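Local coordinates for protein proline dehydrogenase (Deinococcus radiodurans, PDB 4H6Q) that oxidises L-proline to (S)-1-pyrroline-5-carboxylate with the help of FAD, passing the electrons to a quinone in the first step of proline breakdown to glutamate, at residues 210-213 against 214-217; 292-295 against 296-299. All coordinates share one frame; numbering follows the deposited sequence.

Interaction 1 of 2, residues 210-213 against 214-217; sequences DQNY and RRLV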
loop_
_atom_site.group_PDB
_atom_site.type_symbol
_atom_site.label_atom_id
_atom_site.label_comp_id
_atom_site.label_asym_id
_atom_site.label_seq_id
_atom_site.Cartn_x
_atom_site.Cartn_y
_atom_site.Cartn_z
ATOM N N ASP A 210 -15.626 -6.133 8.847
ATOM C CA ASP A 210 -16.250 -5.716 7.581
ATOM C C ASP A 210 -17.144 -4.465 7.739
ATOM O O ASP A 210 -17.176 -3.611 6.835
ATOM C CB ASP A 210 -17.067 -6.861 6.969
ATOM C CG ASP A 210 -16.188 -8.006 6.480
ATOM O OD1 ASP A 210 -14.938 -7.828 6.403
ATOM O OD2 ASP A 210 -16.767 -9.098 6.185
ATOM N N GLN A 211 -17.891 -4.370 8.839
ATOM C CA GLN A 211 -18.681 -3.183 9.098
ATOM C C GLN A 211 -17.803 -1.964 9.336
ATOM O O GLN A 211 -18.087 -0.863 8.833
ATOM C CB GLN A 211 -19.627 -3.382 10.274
ATOM C CG GLN A 211 -20.746 -2.353 10.232
ATOM C CD GLN A 211 -21.486 -2.314 8.844
ATOM O OE1 GLN A 211 -21.716 -3.355 8.173
ATOM N NE2 GLN A 211 -21.850 -1.119 8.429
ATOM N N ASN A 212 -16.730 -2.166 10.099
ATOM C CA ASN A 212 -15.834 -1.056 10.428
ATOM C C ASN A 212 -15.135 -0.573 9.160
ATOM O O ASN A 212 -14.835 0.620 9.034
ATOM C CB ASN A 212 -14.815 -1.459 11.505
ATOM C CG ASN A 212 -14.256 -0.266 12.225
ATOM O OD1 ASN A 212 -15.020 0.602 12.668
ATOM N ND2 ASN A 212 -12.937 -0.209 12.392
ATOM N N TYR A 213 -14.882 -1.495 8.219
ATOM C CA TYR A 213 -14.329 -1.137 6.921
ATOM C C TYR A 213 -15.227 -0.135 6.202
ATOM O O TYR A 213 -14.761 0.931 5.705
ATOM C CB TYR A 213 -14.095 -2.402 6.078
ATOM C CG TYR A 213 -13.324 -2.124 4.803
ATOM C CD1 TYR A 213 -11.955 -2.340 4.736
ATOM C CD2 TYR A 213 -13.976 -1.610 3.650
ATOM C CE1 TYR A 213 -11.226 -2.074 3.566
ATOM C CE2 TYR A 213 -13.269 -1.358 2.506
ATOM C CZ TYR A 213 -11.908 -1.568 2.466
ATOM O OH TYR A 213 -11.218 -1.253 1.312
ATOM N N ARG A 214 -16.518 -0.444 6.134
ATOM C CA ARG A 214 -17.467 0.490 5.544
ATOM C C ARG A 214 -17.462 1.842 6.250
ATOM O O ARG A 214 -17.474 2.871 5.578
ATOM C CB ARG A 214 -18.872 -0.108 5.530
ATOM C CG ARG A 214 -19.002 -1.316 4.625
ATOM C CD ARG A 214 -20.382 -1.952 4.824
ATOM N NE ARG A 214 -20.710 -2.956 3.819
ATOM C CZ ARG A 214 -20.283 -4.204 3.838
ATOM N NH1 ARG A 214 -19.502 -4.623 4.840
ATOM N NH2 ARG A 214 -20.679 -5.042 2.869
ATOM N N ARG A 215 -17.470 1.865 7.590
ATOM C CA ARG A 215 -17.468 3.142 8.313
ATOM C C ARG A 215 -16.239 3.964 7.936
ATOM O O ARG A 215 -16.344 5.174 7.733
ATOM C CB ARG A 215 -17.537 2.923 9.850
ATOM C CG ARG A 215 -18.832 2.287 10.320
ATOM C CD ARG A 215 -18.941 2.328 11.858
ATOM N NE ARG A 215 -18.041 1.357 12.474
ATOM C CZ ARG A 215 -18.439 0.224 13.056
ATOM N NH1 ARG A 215 -19.739 -0.064 13.123
ATOM N NH2 ARG A 215 -17.552 -0.606 13.584
ATOM N N LEU A 216 -15.067 3.331 7.832
ATOM C CA LEU A 216 -13.857 4.080 7.496
ATOM C C LEU A 216 -13.977 4.718 6.097
ATOM O O LEU A 216 -13.644 5.897 5.908
ATOM C CB LEU A 216 -12.620 3.162 7.526
ATOM C CG LEU A 216 -12.038 2.943 8.920
ATOM C CD1 LEU A 216 -11.057 1.790 8.830
ATOM C CD2 LEU A 216 -11.331 4.224 9.430
ATOM N N VAL A 217 -14.345 3.916 5.103
ATOM C CA VAL A 217 -14.470 4.397 3.721
ATOM C C VAL A 217 -15.521 5.497 3.658
ATOM O O VAL A 217 -15.265 6.560 3.071
ATOM C CB VAL A 217 -14.831 3.239 2.770
ATOM C CG1 VAL A 217 -15.271 3.761 1.384
ATOM C CG2 VAL A 217 -13.655 2.279 2.622
#
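Residues 210-217 form two turns of one alpha-helix, in which the backbone N of R215, L216 and V217 each bonds to the O four residues back, on Q211, N212 and Y213, the V217 N to Y213 O bond being nearly straight at 175°. This helix, 206-222, is the crossover between the parallel strands 188-191 and 227-230 of the beta-alpha barrel. N212 and R215 are joined by side-chain hydrogen bonds. The N212 side chain is turned so that CG stands anti to the backbone N (chi1 -158°), which brings its amide oxygen against the arginine. There N212 OD1 takes R215 NE at 3.1 Å and R215 NH2 at 3.0 Å, a side-on grip of two donors on one atom that lies close to the guanidinium plane. The NE bond uses a lone pair in the amide plane, whereas NH2 comes in tilted from it; the amide and guanidinium planes stand 58° apart. N212 ND2 is held in turn by S169 O, so both ends of the amide are fixed. A leucine in place of R215 would probably leave N212 OD1 without these two donors and the amide less firmly set in its rotation. On another side, R214 NH1 makes a weak bond to D210 O at 3.2 Å; the salt bridges of these two side chains lie elsewhere, R214 NE to D239 and D210 OD1 to the FAD-binding K192. Towards the strands, Y213 and V217 both touch M190, and between them V217 CG2 rests 3.7 Å from Y213 CE2.

Interaction 2 of 2, residues 292-295 against 296-299; sequences SRRI and AETP. With TFB (tetrahydrofuran-2-carboxylic acid), chain D; FAD (flavin-adenine dinucleotide), chain C.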
loop_
_atom_site.group_PDB
_atom_site.type_symbol
_atom_site.label_atom_id
_atom_site.label_comp_id
_atom_site.label_asym_id
_atom_site.label_seq_id
_atom_site.Cartn_x
_atom_site.Cartn_y
_atom_site.Cartn_z
ATOM N N SER A 292 4.160 -15.272 1.961
ATOM C CA SER A 292 3.605 -16.087 3.040
ATOM C C SER A 292 2.248 -15.568 3.508
ATOM O O SER A 292 1.348 -16.386 3.774
ATOM C CB SER A 292 4.582 -16.246 4.205
ATOM O OG SER A 292 4.643 -15.070 4.993
ATOM N N ARG A 293 2.070 -14.233 3.545
ATOM C CA ARG A 293 0.780 -13.695 3.958
ATOM C C ARG A 293 -0.289 -14.002 2.931
ATOM O O ARG A 293 -1.428 -14.311 3.294
ATOM C CB ARG A 293 0.873 -12.183 4.248
ATOM C CG ARG A 293 1.691 -11.896 5.487
ATOM C CD ARG A 293 1.616 -10.421 5.887
ATOM N NE ARG A 293 2.383 -9.515 5.020
ATOM C CZ ARG A 293 3.663 -9.180 5.200
ATOM N NH1 ARG A 293 4.400 -9.734 6.159
ATOM N NH2 ARG A 293 4.234 -8.338 4.340
ATOM N N ARG A 294 0.054 -13.948 1.639
ATOM C CA ARG A 294 -0.920 -14.310 0.584
ATOM C C ARG A 294 -1.358 -15.752 0.739
ATOM O O ARG A 294 -2.559 -16.070 0.574
ATOM C CB ARG A 294 -0.337 -14.084 -0.810
ATOM C CG ARG A 294 0.144 -12.631 -1.088
ATOM C CD ARG A 294 -0.989 -11.567 -0.946
ATOM N NE ARG A 294 -1.378 -11.139 0.402
ATOM C CZ ARG A 294 -0.719 -10.227 1.135
ATOM N NH1 ARG A 294 0.506 -9.792 0.742
ATOM N NH2 ARG A 294 -1.223 -9.823 2.300
ATOM N N ILE A 295 -0.417 -16.646 1.059
ATOM C CA ILE A 295 -0.764 -18.059 1.248
ATOM C C ILE A 295 -1.663 -18.245 2.469
ATOM O O ILE A 295 -2.650 -19.004 2.401
ATOM C CB ILE A 295 0.530 -18.929 1.348
ATOM C CG1 ILE A 295 1.304 -18.845 0.003
ATOM C CG2 ILE A 295 0.191 -20.355 1.822
ATOM C CD1 ILE A 295 0.533 -19.330 -1.247
ATOM N N ALA A 296 -1.359 -17.578 3.580
ATOM C CA ALA A 296 -2.137 -17.740 4.798
ATOM C C ALA A 296 -3.573 -17.279 4.609
ATOM O O ALA A 296 -4.499 -17.774 5.259
ATOM C CB ALA A 296 -1.494 -16.971 5.925
ATOM N N GLU A 297 -3.760 -16.325 3.701
ATOM C CA GLU A 297 -5.081 -15.748 3.388
ATOM C C GLU A 297 -5.917 -16.573 2.448
ATOM O O GLU A 297 -7.061 -16.204 2.192
ATOM C CB GLU A 297 -4.885 -14.388 2.712
ATOM C CG GLU A 297 -4.396 -13.332 3.640
ATOM C CD GLU A 297 -3.882 -12.115 2.863
ATOM O OE1 GLU A 297 -3.855 -12.118 1.600
ATOM O OE2 GLU A 297 -3.491 -11.158 3.518
ATOM N N THR A 298 -5.395 -17.679 1.936
ATOM C CA THR A 298 -6.120 -18.437 0.917
ATOM C C THR A 298 -7.519 -18.838 1.383
ATOM O O THR A 298 -7.681 -19.430 2.440
ATOM C CB THR A 298 -5.347 -19.704 0.582
ATOM O OG1 THR A 298 -4.031 -19.341 0.140
ATOM C CG2 THR A 298 -6.082 -20.540 -0.480
ATOM N N PRO A 299 -8.541 -18.568 0.579
ATOM C CA PRO A 299 -9.907 -18.974 0.971
ATOM C C PRO A 299 -10.121 -20.495 1.121
ATOM O O PRO A 299 -9.542 -21.317 0.391
ATOM C CB PRO A 299 -10.768 -18.508 -0.190
ATOM C CG PRO A 299 -9.981 -17.528 -0.939
ATOM C CD PRO A 299 -8.520 -17.716 -0.623
HETATM O OA TFB D . 0.688 -4.514 2.965
HETATM C CA TFB D . 0.184 -5.830 2.770
HETATM C C TFB D . 1.290 -6.854 2.916
HETATM O OB TFB D . 0.979 -8.068 3.039
HETATM C CB TFB D . -0.360 -5.881 1.405
HETATM C CG TFB D . 0.346 -4.810 0.711
HETATM C CD TFB D . 0.817 -3.835 1.719
HETATM O OXT TFB D . 2.532 -6.521 2.922
HETATM P PA FAD C . -10.970 -10.959 2.529
HETATM O O1A FAD C . -12.274 -10.863 3.328
HETATM O O2A FAD C . -9.786 -11.518 3.205
HETATM O O5B FAD C . -11.081 -11.707 1.232
HETATM C C5B FAD C . -12.101 -11.371 0.304
HETATM C C4B FAD C . -12.071 -12.225 -0.946
HETATM O O4B FAD C . -11.005 -11.766 -1.746
HETATM C C3B FAD C . -11.759 -13.658 -0.707
HETATM O O3B FAD C . -12.869 -14.449 -0.315
HETATM C C2B FAD C . -11.180 -14.039 -2.015
HETATM O O2B FAD C . -12.163 -14.145 -3.022
HETATM C C1B FAD C . -10.323 -12.850 -2.307
HETATM N N9A FAD C . -8.980 -12.929 -1.730
HETATM C C8A FAD C . -8.420 -12.054 -0.801
HETATM N N7A FAD C . -7.172 -12.402 -0.487
HETATM C C5A FAD C . -6.868 -13.524 -1.252
HETATM C C6A FAD C . -5.752 -14.334 -1.363
HETATM N N6A FAD C . -4.563 -14.074 -0.618
HETATM N N1A FAD C . -5.806 -15.375 -2.208
HETATM C C2A FAD C . -6.904 -15.649 -2.942
HETATM N N3A FAD C . -8.018 -14.903 -2.870
HETATM C C4A FAD C . -7.999 -13.855 -2.053
HETATM N N1 FAD C . -3.152 -4.487 5.172
HETATM C C2 FAD C . -2.305 -3.917 6.070
HETATM O O2 FAD C . -2.387 -4.335 7.311
HETATM N N3 FAD C . -1.414 -2.935 5.732
HETATM C C4 FAD C . -1.319 -2.467 4.427
HETATM O O4 FAD C . -0.422 -1.513 4.108
HETATM C C4X FAD C . -2.204 -3.053 3.417
HETATM N N5 FAD C . -2.158 -2.632 2.113
HETATM C C5X FAD C . -3.048 -3.201 1.230
HETATM C C6 FAD C . -3.034 -2.784 -0.110
HETATM C C7 FAD C . -3.961 -3.334 -1.033
HETATM C C7M FAD C . -3.949 -2.881 -2.491
HETATM C C8 FAD C . -4.888 -4.303 -0.578
HETATM C C8M FAD C . -5.893 -4.907 -1.521
HETATM C C9 FAD C . -4.869 -4.738 0.756
HETATM C C9A FAD C . -3.977 -4.183 1.654
HETATM N N10 FAD C . -4.008 -4.616 2.994
HETATM C C10 FAD C . -3.116 -4.061 3.877
HETATM C "C1'" FAD C . -4.974 -5.589 3.476
HETATM C "C2'" FAD C . -4.511 -7.006 3.612
HETATM O "O2'" FAD C . -3.535 -7.201 2.596
HETATM C "C3'" FAD C . -5.909 -7.672 3.620
HETATM O "O3'" FAD C . -6.419 -7.979 4.883
HETATM C "C4'" FAD C . -6.138 -8.800 2.693
HETATM O "O4'" FAD C . -5.886 -8.284 1.434
HETATM C "C5'" FAD C . -7.584 -9.254 2.833
HETATM O "O5'" FAD C . -8.172 -9.266 1.569
HETATM P P FAD C . -9.596 -8.616 1.279
HETATM O O1P FAD C . -9.889 -7.173 1.790
HETATM O O2P FAD C . -9.826 -8.985 -0.212
HETATM O O3P FAD C . -10.695 -9.562 1.990
#
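E297, A296 and I295 are the residues most covered where helix 288-296 runs out into the loop that follows. E297 reaches back along R294, the two side chains side by side and pointing the same way. Two nitrogens of R294 grip the carboxylate side-on in a salt bridge: NE meets E297 OE1 at 2.9 Å, and NH2 meets E297 OE2 at 2.9 Å. Both oxygens lie near the guanidinium plane, but that plane is turned 45° from the carboxylate; OE2 is met on its syn side, tilted out of the carboxylate plane, OE1 from above that plane. Bends at chi2 (-59°) and chi3 (78°) fold the R294 chain so that the guanidinium can serve E297 and the ligand at once. Its NH1 and NH2 both bond to TFB OB, the carboxylate oxygen that also accepts R293 NE at 2.8 Å, while R293 NH2 donates to TFB OXT. E297 OE1 has a second donor in FAD N6A, 3.0 Å away, and the same amino group bonds to R294 O. A296 N closes a helical turn on S292 O. Beyond it, I295 O receives both T298 N and T298 OG1, the latter at 2.7 Å, from one face of its carbonyl plane. With K100, the two arginines belong to the substrate site of proline dehydrogenase, here holding a proline analogue and linked through E297 to the FAD adenine.

In the fold
Interaction 1 comes first along the chain and interaction 2 near the end of the model; their centres are about 22 Å apart and their nearest atoms about 12 Å, so they do not touch. Both belong to the same beta-alpha barrel of parallel strands. Interaction 1 lies within helix 206-222, packed outside strand 188-191, whereas interaction 2 sits where helix 288-296, which follows the last barrel strand 277-283, gives way to the loop. FAD relates them: the helix of interaction 1 borders the cofactor through D210 and its partner K192, which bonds to FAD, and interaction 2 holds the adenine and the proline analogue directly.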